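Local coordinates for protein SusD homolog (Bacteroides thetaiotaomicron, PDB 4MRU) that probably binds mucin O-glycans at the bacterial surface, as a SusD-like outer-membrane lipoprotein with a helical, TPR-like fold, at residues Met206-Cys211 with Arg334-Leu339; Asp350-Gly355 with Leu412-Thr417; Ala147-Gln152 with Asn477-Val482; Arg120-Asp123 with Pro127-Tyr130. All blocks are in the same frame, centred on the assembly; numbering follows the deposited sequence.

Interaction 1: Met206-Cys211 with Arg334-Leu339; sequences MAMRLC and RAEGAL
Met-208, near the end of helix 192-209, and Gly-337, in helix 327-339, bring the two backbones closest, 7.4 Å between their CA atoms. No hydrogen bond joins the segments; the contact, a helix-helix packing within the TPR-like helical fold, is made mainly by Met-208 and Glu-336. Met-208 is a selenomethionine whose CG lies anti to the backbone N (chi1 -163°), and bends at chi2 and chi3 then bring CE onto the backbone of Gly-337. Glu-336 reaches back fully extended, and the two chains slide past each other in opposite directions. CG of Met-208 lies 3.5 Å from OE1 of Glu-336, while SE of Met-208 passes 3.7 Å from CD of Glu-336. The terminal methyl settles on the backbone, CE of Met-208 being 3.7 Å from CA of Gly-337; a beta carbon at this glycine would stand tight against that methyl. Cys-211 adds a looser touch, its SG 4.2 Å from OE2 of Glu-336. This buried carboxylate is balanced elsewhere, through salt bridges from OE2 to Arg-436 and Arg-340. Helix 427-437, which supplies Arg-436, also touches Met-208 and Cys-211, and helix 408-423 packs on Glu-336 through Leu-412 and Ile-416.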
loop_
_atom_site.group_PDB
_atom_site.type_symbol
_atom_site.label_atom_id
_atom_site.label_comp_id
_atom_site.label_asym_id
_atom_site.label_seq_id
_atom_site.Cartn_x
_atom_site.Cartn_y
_atom_site.Cartn_z
HETATM N N MSE A 206 3.489 -0.520 -10.921
HETATM C CA MSE A 206 2.635 0.443 -11.598
HETATM C C MSE A 206 2.105 -0.090 -12.910
HETATM O O MSE A 206 0.945 0.143 -13.242
HETATM C CB MSE A 206 3.455 1.691 -11.845
HETATM C CG MSE A 206 3.724 2.443 -10.545
HETATM SE SE MSE A 206 4.956 3.957 -10.910
HETATM C CE MSE A 206 4.180 4.655 -12.591
ATOM N N ALA A 207 2.910 -0.845 -13.638
ATOM C CA ALA A 207 2.404 -1.528 -14.837
ATOM C C ALA A 207 1.251 -2.464 -14.499
ATOM O O ALA A 207 0.223 -2.468 -15.181
ATOM C CB ALA A 207 3.529 -2.273 -15.547
HETATM N N MSE A 208 1.393 -3.293 -13.461
HETATM C CA MSE A 208 0.351 -4.279 -13.146
HETATM C C MSE A 208 -0.943 -3.577 -12.756
HETATM O O MSE A 208 -2.029 -4.031 -13.099
HETATM C CB MSE A 208 0.828 -5.214 -12.014
HETATM C CG MSE A 208 -0.006 -6.484 -11.937
HETATM SE SE MSE A 208 0.247 -7.628 -13.545
HETATM C CE MSE A 208 2.185 -7.806 -13.458
ATOM N N ARG A 209 -0.814 -2.406 -12.157
ATOM C CA ARG A 209 -1.937 -1.592 -11.713
ATOM C C ARG A 209 -2.844 -1.249 -12.870
ATOM O O ARG A 209 -4.046 -1.145 -12.663
ATOM C CB ARG A 209 -1.468 -0.296 -11.024
ATOM C CG ARG A 209 -2.590 0.403 -10.269
ATOM C CD ARG A 209 -2.794 -0.115 -8.831
ATOM N NE ARG A 209 -1.789 0.488 -7.963
ATOM C CZ ARG A 209 -0.976 -0.118 -7.114
ATOM N NH1 ARG A 209 -1.019 -1.430 -6.891
ATOM N NH2 ARG A 209 -0.124 0.647 -6.437
ATOM N N LEU A 210 -2.277 -1.115 -14.077
ATOM C CA LEU A 210 -3.038 -0.664 -15.231
ATOM C C LEU A 210 -3.517 -1.789 -16.163
ATOM O O LEU A 210 -3.962 -1.523 -17.306
ATOM C CB LEU A 210 -2.205 0.327 -16.056
ATOM C CG LEU A 210 -1.508 1.458 -15.289
ATOM C CD1 LEU A 210 -0.874 2.425 -16.278
ATOM C CD2 LEU A 210 -2.464 2.163 -14.359
ATOM N N CYS A 211 -3.529 -3.018 -15.663
ATOM C CA CYS A 211 -3.809 -4.162 -16.547
ATOM C C CYS A 211 -5.292 -4.221 -16.993
ATOM O O CYS A 211 -5.621 -4.918 -17.952
ATOM C CB CYS A 211 -3.332 -5.455 -15.896
ATOM S SG CYS A 211 -4.447 -5.967 -14.570
ATOM N N ARG A 334 5.243 -10.781 -10.450
ATOM C CA ARG A 334 5.657 -11.643 -11.546
ATOM C C ARG A 334 4.721 -12.849 -11.674
ATOM O O ARG A 334 4.438 -13.274 -12.786
ATOM C CB ARG A 334 7.127 -12.075 -11.384
ATOM C CG ARG A 334 8.065 -10.900 -11.582
ATOM C CD ARG A 334 9.481 -11.225 -11.217
ATOM N NE ARG A 334 10.179 -11.888 -12.309
ATOM C CZ ARG A 334 11.437 -12.276 -12.224
ATOM N NH1 ARG A 334 12.112 -12.090 -11.097
ATOM N NH2 ARG A 334 12.034 -12.828 -13.274
ATOM N N ALA A 335 4.226 -13.396 -10.557
ATOM C CA ALA A 335 3.300 -14.503 -10.641
ATOM C C ALA A 335 2.039 -14.112 -11.395
ATOM O O ALA A 335 1.575 -14.871 -12.219
ATOM C CB ALA A 335 2.924 -15.056 -9.247
ATOM N N GLU A 336 1.446 -12.986 -11.021
ATOM C CA GLU A 336 0.256 -12.454 -11.736
ATOM C C GLU A 336 0.543 -12.192 -13.206
ATOM O O GLU A 336 -0.241 -12.578 -14.104
ATOM C CB GLU A 336 -0.245 -11.178 -11.073
ATOM C CG GLU A 336 -1.429 -10.600 -11.822
ATOM C CD GLU A 336 -2.046 -9.373 -11.183
ATOM O OE1 GLU A 336 -1.610 -8.997 -10.074
ATOM O OE2 GLU A 336 -2.958 -8.781 -11.796
ATOM N N GLY A 337 1.676 -11.537 -13.469
ATOM C CA GLY A 337 2.079 -11.272 -14.847
ATOM C C GLY A 337 2.115 -12.566 -15.654
ATOM O O GLY A 337 1.607 -12.642 -16.790
ATOM N N ALA A 338 2.740 -13.590 -15.075
ATOM C CA ALA A 338 2.903 -14.851 -15.746
ATOM C C ALA A 338 1.532 -15.533 -16.001
ATOM O O ALA A 338 1.288 -16.062 -17.080
ATOM C CB ALA A 338 3.845 -15.767 -14.956
ATOM N N LEU A 339 0.649 -15.458 -15.013
ATOM C CA LEU A 339 -0.683 -15.970 -15.146
ATOM C C LEU A 339 -1.418 -15.270 -16.282
ATOM O O LEU A 339 -2.218 -15.887 -16.972
ATOM C CB LEU A 339 -1.432 -15.807 -13.835
ATOM C CG LEU A 339 -2.711 -16.608 -13.725
ATOM C CD1 LEU A 339 -2.474 -18.123 -13.675
ATOM C CD2 LEU A 339 -3.466 -16.174 -12.491
#

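Interaction 2: Asp350-Gly355 with Leu412-Thr417; sequences DFYETG and LERIIT
Tyr-352 of helix 348-363 points its ring at helix 408-423, where Arg-414 and Ile-415 receive it; the CA atoms of Tyr-352 and Ile-415, 6.2 Å apart, mark the nearest approach of the backbones. With CG anti to the backbone N (chi1 171°), the phenol reaches from helix 348-363 to helix 408-423, a buried helix-helix packing of the TPR-like fold. The side chains of Tyr-352 and Arg-414 cross at about a right angle, and the planes of ring and guanidinium stand 84° apart, so the two groups are not stacked; OH of Tyr-352 lies at the edge of the Arg-414 guanidinium, near its plane. The aliphatic part of the arginine lies beside the phenol end: CD of Arg-414 is 3.7 Å from OH of Tyr-352, and CB of Arg-414 is equally near that oxygen. One ring edge meets backbone, with CE1 of Tyr-352 3.5 Å from O of Arg-414 and that oxygen near the ring plane. On the apolar side, CG1 of Ile-415 approaches CD1 of Tyr-352 obliquely at 3.8 Å. The polar ends are held by other residues: OH of Tyr-352 hydrogen-bonds to O of Val-398, NE of Arg-414 to O of Thr-397, and NH1 of Arg-414 forms a salt bridge with Glu-410. Trp-400 meets the tyrosine ring at about 45°. Tyr-352 is about 9 Å from a bound magnesium ion, side chain to metal. Phe-351 packs on Arg-334 and Ala-335 of helix 327-339, and helix 427-437 packs on Ile-416.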
loop_
_atom_site.group_PDB
_atom_site.type_symbol
_atom_site.label_atom_id
_atom_site.label_comp_id
_atom_site.label_asym_id
_atom_site.label_seq_id
_atom_site.Cartn_x
_atom_site.Cartn_y
_atom_site.Cartn_z
ATOM N N ASP A 350 5.646 -21.060 -9.847
ATOM C CA ASP A 350 6.967 -20.909 -9.261
ATOM C C ASP A 350 7.161 -19.528 -8.614
ATOM O O ASP A 350 7.704 -19.433 -7.521
ATOM C CB ASP A 350 8.040 -21.191 -10.302
ATOM C CG ASP A 350 8.010 -22.648 -10.736
ATOM O OD1 ASP A 350 7.504 -23.483 -9.945
ATOM O OD2 ASP A 350 8.451 -22.954 -11.850
ATOM N N PHE A 351 6.712 -18.478 -9.292
ATOM C CA PHE A 351 6.778 -17.127 -8.700
ATOM C C PHE A 351 5.915 -17.025 -7.457
ATOM O O PHE A 351 6.311 -16.396 -6.486
ATOM C CB PHE A 351 6.354 -16.060 -9.703
ATOM C CG PHE A 351 7.400 -15.783 -10.765
ATOM C CD1 PHE A 351 8.699 -15.446 -10.407
ATOM C CD2 PHE A 351 7.086 -15.864 -12.104
ATOM C CE1 PHE A 351 9.671 -15.182 -11.372
ATOM C CE2 PHE A 351 8.056 -15.614 -13.087
ATOM C CZ PHE A 351 9.359 -15.287 -12.720
ATOM N N TYR A 352 4.730 -17.633 -7.503
ATOM C CA TYR A 352 3.847 -17.636 -6.359
ATOM C C TYR A 352 4.525 -18.303 -5.176
ATOM O O TYR A 352 4.571 -17.747 -4.062
ATOM C CB TYR A 352 2.528 -18.359 -6.701
ATOM C CG TYR A 352 1.590 -18.613 -5.530
ATOM C CD1 TYR A 352 0.839 -17.580 -4.964
ATOM C CD2 TYR A 352 1.436 -19.878 -5.012
ATOM C CE1 TYR A 352 -0.015 -17.815 -3.918
ATOM C CE2 TYR A 352 0.561 -20.131 -3.987
ATOM C CZ TYR A 352 -0.157 -19.093 -3.435
ATOM O OH TYR A 352 -1.017 -19.382 -2.427
ATOM N N GLU A 353 5.070 -19.480 -5.412
ATOM C CA GLU A 353 5.701 -20.233 -4.320
ATOM C C GLU A 353 6.927 -19.512 -3.799
ATOM O O GLU A 353 7.140 -19.462 -2.586
ATOM C CB GLU A 353 6.029 -21.646 -4.773
ATOM C CG GLU A 353 4.769 -22.424 -4.985
ATOM C CD GLU A 353 4.946 -23.936 -4.941
ATOM O OE1 GLU A 353 6.022 -24.468 -5.330
ATOM O OE2 GLU A 353 3.973 -24.580 -4.507
ATOM N N THR A 354 7.705 -18.939 -4.719
ATOM C CA THR A 354 8.858 -18.134 -4.357
ATOM C C THR A 354 8.461 -16.881 -3.538
ATOM O O THR A 354 9.118 -16.549 -2.572
ATOM C CB THR A 354 9.633 -17.737 -5.631
ATOM O OG1 THR A 354 10.143 -18.917 -6.226
ATOM C CG2 THR A 354 10.743 -16.772 -5.319
ATOM N N GLY A 355 7.349 -16.256 -3.862
ATOM C CA GLY A 355 6.882 -15.117 -3.105
ATOM C C GLY A 355 6.569 -15.479 -1.675
ATOM O O GLY A 355 6.922 -14.755 -0.755
ATOM N N LEU A 412 -5.479 -16.066 -9.240
ATOM C CA LEU A 412 -5.225 -14.650 -9.005
ATOM C C LEU A 412 -5.585 -14.305 -7.544
ATOM O O LEU A 412 -4.837 -13.618 -6.841
ATOM C CB LEU A 412 -6.018 -13.785 -9.975
ATOM C CG LEU A 412 -5.928 -12.273 -9.775
ATOM C CD1 LEU A 412 -4.511 -11.790 -9.985
ATOM C CD2 LEU A 412 -6.891 -11.541 -10.725
ATOM N N GLU A 413 -6.699 -14.856 -7.093
ATOM C CA GLU A 413 -7.151 -14.639 -5.740
ATOM C C GLU A 413 -6.088 -15.083 -4.708
ATOM O O GLU A 413 -5.806 -14.333 -3.779
ATOM C CB GLU A 413 -8.490 -15.335 -5.487
ATOM C CG GLU A 413 -9.022 -15.115 -4.070
ATOM C CD GLU A 413 -10.363 -15.730 -3.816
ATOM O OE1 GLU A 413 -10.864 -16.520 -4.695
ATOM O OE2 GLU A 413 -10.904 -15.464 -2.698
ATOM N N ARG A 414 -5.485 -16.258 -4.881
ATOM C CA ARG A 414 -4.436 -16.689 -3.936
ATOM C C ARG A 414 -3.141 -15.863 -4.116
ATOM O O ARG A 414 -2.516 -15.546 -3.123
ATOM C CB ARG A 414 -4.176 -18.217 -3.963
ATOM C CG ARG A 414 -3.838 -18.856 -5.282
ATOM C CD ARG A 414 -3.427 -20.310 -5.055
ATOM N NE ARG A 414 -4.450 -21.037 -4.320
ATOM C CZ ARG A 414 -5.548 -21.557 -4.871
ATOM N NH1 ARG A 414 -5.791 -21.422 -6.173
ATOM N NH2 ARG A 414 -6.430 -22.172 -4.125
ATOM N N ILE A 415 -2.757 -15.502 -5.348
ATOM C CA ILE A 415 -1.583 -14.654 -5.534
ATOM C C ILE A 415 -1.779 -13.345 -4.743
ATOM O O ILE A 415 -0.936 -12.934 -3.978
ATOM C CB ILE A 415 -1.320 -14.351 -7.013
ATOM C CG1 ILE A 415 -0.869 -15.620 -7.749
ATOM C CG2 ILE A 415 -0.308 -13.212 -7.156
ATOM C CD1 ILE A 415 -0.868 -15.487 -9.236
ATOM N N ILE A 416 -2.929 -12.711 -4.887
ATOM C CA ILE A 416 -3.141 -11.427 -4.276
ATOM C C ILE A 416 -3.351 -11.579 -2.775
ATOM O O ILE A 416 -2.884 -10.745 -1.954
ATOM C CB ILE A 416 -4.351 -10.705 -4.909
ATOM C CG1 ILE A 416 -4.124 -10.384 -6.398
ATOM C CG2 ILE A 416 -4.655 -9.423 -4.142
ATOM C CD1 ILE A 416 -2.937 -9.487 -6.730
ATOM N N THR A 417 -4.018 -12.645 -2.371
ATOM C CA THR A 417 -4.187 -12.908 -0.917
ATOM C C THR A 417 -2.838 -13.080 -0.232
ATOM O O THR A 417 -2.570 -12.491 0.823
ATOM C CB THR A 417 -5.060 -14.130 -0.679
ATOM O OG1 THR A 417 -6.382 -13.851 -1.146
ATOM C CG2 THR A 417 -5.151 -14.467 0.809
#

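Interaction 3: Ala147-Gln152 with Asn477-Val482; sequences AAYDSQ and NNAINV
Tyr-149 and Ala-479 form a CH-pi contact between the loop leading into helix 152-173 and the late helix 473-486 of this TPR-like fold; Ser-151 is the N-cap of helix 152-173. In the CH-pi contact the methyl CB of Ala-479 lies over one face of the Tyr-149 ring, 3.5 Å from its centroid and 23° off the ring normal. It is displaced toward the CG-CD2 rim, with CB of Ala-479 3.3 Å from CD2 of Tyr-149. The first torsion, with CG anti to the carbonyl carbon (chi1 -69°), turns one ring face to the methyl of Ala-479. Tyr-464 adds an aromatic contact, meeting the Tyr-149 ring edge-to-face. Polar bonds hold the loop from outside the two segments: OH of Tyr-149 hydrogen-bonds to OE1 of Glu-468, and OG of Ser-151 caps the backbone N of Asp-154. A leucine in place of Tyr-149 would probably leave Glu-468 without this hydrogen-bonding mate and the methyl of Ala-479 without its aromatic face. The remaining contact is apolar and lies nearly one turn further along helix 473-486, at the partly exposed Val-482. There CG1 of Val-482 sits 3.6 Å from CB of Ser-151.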
loop_
_atom_site.group_PDB
_atom_site.type_symbol
_atom_site.label_atom_id
_atom_site.label_comp_id
_atom_site.label_asym_id
_atom_site.label_seq_id
_atom_site.Cartn_x
_atom_site.Cartn_y
_atom_site.Cartn_z
ATOM N N ALA A 147 -2.847 24.514 -7.335
ATOM C CA ALA A 147 -2.500 24.123 -8.726
ATOM C C ALA A 147 -3.539 23.254 -9.466
ATOM O O ALA A 147 -4.416 22.649 -8.862
ATOM C CB ALA A 147 -1.158 23.393 -8.722
ATOM N N ALA A 148 -3.400 23.197 -10.786
ATOM C CA ALA A 148 -4.255 22.407 -11.642
ATOM C C ALA A 148 -3.957 20.950 -11.458
ATOM O O ALA A 148 -2.794 20.568 -11.223
ATOM C CB ALA A 148 -4.047 22.790 -13.117
ATOM N N TYR A 149 -4.985 20.129 -11.644
ATOM C CA TYR A 149 -4.848 18.681 -11.477
ATOM C C TYR A 149 -4.619 17.959 -12.794
ATOM O O TYR A 149 -5.164 18.343 -13.790
ATOM C CB TYR A 149 -6.124 18.091 -10.890
ATOM C CG TYR A 149 -6.479 18.417 -9.468
ATOM C CD1 TYR A 149 -6.519 19.708 -9.001
ATOM C CD2 TYR A 149 -6.882 17.391 -8.590
ATOM C CE1 TYR A 149 -6.873 19.987 -7.707
ATOM C CE2 TYR A 149 -7.276 17.671 -7.318
ATOM C CZ TYR A 149 -7.255 18.972 -6.873
ATOM O OH TYR A 149 -7.659 19.291 -5.594
ATOM N N ASP A 150 -3.787 16.923 -12.797
ATOM C CA ASP A 150 -3.674 16.030 -13.941
ATOM C C ASP A 150 -4.645 14.861 -13.793
ATOM O O ASP A 150 -4.880 14.372 -12.693
ATOM C CB ASP A 150 -2.298 15.420 -14.070
ATOM C CG ASP A 150 -1.165 16.447 -14.319
ATOM O OD1 ASP A 150 -1.419 17.613 -14.654
ATOM O OD2 ASP A 150 0.011 16.017 -14.149
ATOM N N SER A 151 -5.109 14.342 -14.921
ATOM C CA SER A 151 -5.824 13.079 -14.904
ATOM C C SER A 151 -4.934 11.965 -14.348
ATOM O O SER A 151 -3.714 12.010 -14.471
ATOM C CB SER A 151 -6.343 12.726 -16.292
ATOM O OG SER A 151 -5.325 12.289 -17.167
ATOM N N GLN A 152 -5.550 10.948 -13.727
ATOM C CA GLN A 152 -4.737 9.845 -13.230
ATOM C C GLN A 152 -3.954 9.209 -14.378
ATOM O O GLN A 152 -2.773 8.857 -14.213
ATOM C CB GLN A 152 -5.566 8.791 -12.536
ATOM C CG GLN A 152 -4.764 7.638 -11.986
ATOM C CD GLN A 152 -5.608 6.642 -11.198
ATOM O OE1 GLN A 152 -6.354 5.861 -11.773
ATOM N NE2 GLN A 152 -5.482 6.662 -9.868
ATOM N N ASN A 477 -12.798 22.099 -9.271
ATOM C CA ASN A 477 -13.966 21.856 -10.103
ATOM C C ASN A 477 -13.631 21.095 -11.411
ATOM O O ASN A 477 -14.339 20.146 -11.797
ATOM C CB ASN A 477 -14.687 23.174 -10.418
ATOM C CG ASN A 477 -15.897 22.952 -11.274
ATOM O OD1 ASN A 477 -16.883 22.395 -10.814
ATOM N ND2 ASN A 477 -15.796 23.315 -12.556
ATOM N N ASN A 478 -12.567 21.528 -12.090
ATOM C CA ASN A 478 -12.065 20.820 -13.270
ATOM C C ASN A 478 -11.590 19.413 -12.915
ATOM O O ASN A 478 -11.851 18.472 -13.651
ATOM C CB ASN A 478 -10.936 21.625 -13.970
ATOM C CG ASN A 478 -11.467 22.883 -14.632
ATOM O OD1 ASN A 478 -12.617 22.913 -15.088
ATOM N ND2 ASN A 478 -10.647 23.943 -14.686
ATOM N N ALA A 479 -10.921 19.264 -11.767
ATOM C CA ALA A 479 -10.475 17.942 -11.326
ATOM C C ALA A 479 -11.649 16.961 -11.196
ATOM O O ALA A 479 -11.553 15.793 -11.587
ATOM C CB ALA A 479 -9.748 18.031 -10.016
ATOM N N ILE A 480 -12.748 17.436 -10.624
ATOM C CA ILE A 480 -13.876 16.533 -10.366
ATOM C C ILE A 480 -14.494 16.132 -11.693
ATOM O O ILE A 480 -14.859 14.993 -11.863
ATOM C CB ILE A 480 -14.908 17.173 -9.471
ATOM C CG1 ILE A 480 -14.291 17.339 -8.070
ATOM C CG2 ILE A 480 -16.137 16.312 -9.420
ATOM C CD1 ILE A 480 -15.107 18.174 -7.132
ATOM N N ASN A 481 -14.539 17.057 -12.647
ATOM C CA ASN A 481 -14.976 16.732 -13.996
ATOM C C ASN A 481 -14.108 15.693 -14.695
ATOM O O ASN A 481 -14.659 14.793 -15.319
ATOM C CB ASN A 481 -15.112 18.013 -14.847
ATOM C CG ASN A 481 -16.343 18.824 -14.450
ATOM O OD1 ASN A 481 -17.232 18.326 -13.770
ATOM N ND2 ASN A 481 -16.366 20.080 -14.817
ATOM N N VAL A 482 -12.790 15.777 -14.503
ATOM C CA VAL A 482 -11.837 14.805 -15.002
ATOM C C VAL A 482 -12.002 13.452 -14.313
ATOM O O VAL A 482 -12.042 12.438 -14.988
ATOM C CB VAL A 482 -10.367 15.307 -14.859
ATOM C CG1 VAL A 482 -9.374 14.217 -15.197
ATOM C CG2 VAL A 482 -10.156 16.513 -15.772
#

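Interaction 4: Arg120-Asp123 with Pro127-Tyr130; sequences RVTD and PIPY
Ile-128 packs back on Val-121 and Thr-122, where the chain leaves helix 104-125 and doubles over the helix's C-terminal turns in this TPR-like helical fold. The tight part is apolar and centred on the isoleucine, which spreads its two branches over neighbouring helix residues. CG2 of Ile-128 lies 3.9 Å from CG1 of Val-121, and the two side chains cross at about a right angle. The longer branch turns to the next residue, CD1 of Ile-128 coming within 3.9 Å of CB of Thr-122. With CG1 between the backbone N and the carbonyl carbon (chi1 56°), the CG1-CD1 arm lies against Thr-122 and CG2 is left to meet Val-121. Val-155 of helix 152-173 touches both Ile-128 and Thr-122. An alanine at Ile-128 is likely to open a gap facing Val-121, Thr-122 and Val-155. The flanks are looser across this pair of segments, though buried in the protein: Pro-127 points away from the helical segment and packs on Val-482 and Leu-483 of helix 473-486, whereas OD1 of Asp-123 hydrogen-bonds to OH of Tyr-156 and NE1 of Trp-502. At the turn itself, OG1 of Thr-122 hydrogen-bonds to the backbone O of Gly-126.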
loop_
_atom_site.group_PDB
_atom_site.type_symbol
_atom_site.label_atom_id
_atom_site.label_comp_id
_atom_site.label_asym_id
_atom_site.label_seq_id
_atom_site.Cartn_x
_atom_site.Cartn_y
_atom_site.Cartn_z
ATOM N N ARG A 120 1.342 6.782 -4.663
ATOM C CA ARG A 120 0.394 6.449 -3.616
ATOM C C ARG A 120 -0.750 7.470 -3.618
ATOM O O ARG A 120 -1.926 7.117 -3.498
ATOM C CB ARG A 120 1.062 6.416 -2.258
ATOM C CG ARG A 120 1.946 5.202 -1.996
ATOM C CD ARG A 120 3.065 5.500 -1.039
ATOM N NE ARG A 120 2.597 6.185 0.181
ATOM C CZ ARG A 120 2.085 5.556 1.236
ATOM N NH1 ARG A 120 1.908 4.232 1.227
ATOM N NH2 ARG A 120 1.685 6.252 2.261
ATOM N N VAL A 121 -0.409 8.739 -3.746
ATOM C CA VAL A 121 -1.418 9.786 -3.674
ATOM C C VAL A 121 -2.404 9.721 -4.839
ATOM O O VAL A 121 -3.599 9.823 -4.635
ATOM C CB VAL A 121 -0.758 11.184 -3.605
ATOM C CG1 VAL A 121 -1.788 12.285 -3.528
ATOM C CG2 VAL A 121 0.174 11.243 -2.382
ATOM N N THR A 122 -1.924 9.543 -6.074
ATOM C CA THR A 122 -2.874 9.422 -7.163
ATOM C C THR A 122 -3.716 8.131 -7.008
ATOM O O THR A 122 -4.893 8.141 -7.360
ATOM C CB THR A 122 -2.261 9.478 -8.580
ATOM O OG1 THR A 122 -3.331 9.436 -9.547
ATOM C CG2 THR A 122 -1.325 8.357 -8.855
ATOM N N ASP A 123 -3.130 7.063 -6.504
ATOM C CA ASP A 123 -3.911 5.832 -6.289
ATOM C C ASP A 123 -5.035 6.013 -5.275
ATOM O O ASP A 123 -6.093 5.382 -5.404
ATOM C CB ASP A 123 -3.021 4.663 -5.852
ATOM C CG ASP A 123 -2.229 4.058 -7.009
ATOM O OD1 ASP A 123 -2.454 4.456 -8.175
ATOM O OD2 ASP A 123 -1.368 3.211 -6.720
ATOM N N PRO A 127 -7.323 11.864 -10.015
ATOM C CA PRO A 127 -6.629 13.106 -10.449
ATOM C C PRO A 127 -6.050 13.842 -9.282
ATOM O O PRO A 127 -6.692 13.915 -8.213
ATOM C CB PRO A 127 -7.731 13.953 -11.075
ATOM C CG PRO A 127 -8.760 12.943 -11.450
ATOM C CD PRO A 127 -8.734 11.908 -10.392
ATOM N N ILE A 128 -4.806 14.290 -9.471
ATOM C CA ILE A 128 -4.044 15.051 -8.514
ATOM C C ILE A 128 -3.189 16.077 -9.250
ATOM O O ILE A 128 -2.810 15.872 -10.409
ATOM C CB ILE A 128 -3.060 14.194 -7.663
ATOM C CG1 ILE A 128 -2.084 13.400 -8.528
ATOM C CG2 ILE A 128 -3.789 13.205 -6.762
ATOM C CD1 ILE A 128 -0.855 12.982 -7.749
ATOM N N PRO A 129 -2.848 17.160 -8.558
ATOM C CA PRO A 129 -1.793 18.061 -9.016
ATOM C C PRO A 129 -0.483 17.295 -9.082
ATOM O O PRO A 129 -0.199 16.532 -8.199
ATOM C CB PRO A 129 -1.727 19.123 -7.929
ATOM C CG PRO A 129 -2.976 18.967 -7.131
ATOM C CD PRO A 129 -3.383 17.546 -7.244
ATOM N N TYR A 130 0.216 17.404 -10.195
ATOM C CA TYR A 130 1.433 16.692 -10.406
ATOM C C TYR A 130 2.318 17.479 -11.402
ATOM O O TYR A 130 3.201 18.188 -10.975
ATOM C CB TYR A 130 1.185 15.258 -10.915
ATOM C CG TYR A 130 2.488 14.435 -10.870
ATOM C CD1 TYR A 130 3.048 14.050 -9.663
ATOM C CD2 TYR A 130 3.118 14.025 -12.029
ATOM C CE1 TYR A 130 4.234 13.304 -9.605
ATOM C CE2 TYR A 130 4.265 13.258 -11.983
ATOM C CZ TYR A 130 4.837 12.930 -10.780
ATOM O OH TYR A 130 5.992 12.214 -10.723
#

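Interaction 4 comes first along the chain and is local; interaction 3 opens just after it and closes near the C-terminus, so interactions 1 and 2 are nested, in series, within its long loop. Interactions 3 and 4 have centres 10 Å apart and touch, with a probable backbone hydrogen bond of 2.8 Å from N of Asp-150 to O of Ile-128. Interactions 1 and 2, centres 12 Å apart, touch where helix 327-339 of interaction 1 lies against both helices of interaction 2. A salt bridge between Arg-209 and Asp-123 links interactions 1 and 4. Interactions 3 and 4 together bring the late helix 473-486 onto the early helices, while interactions 1 and 2 pack helices that lie between along the chain.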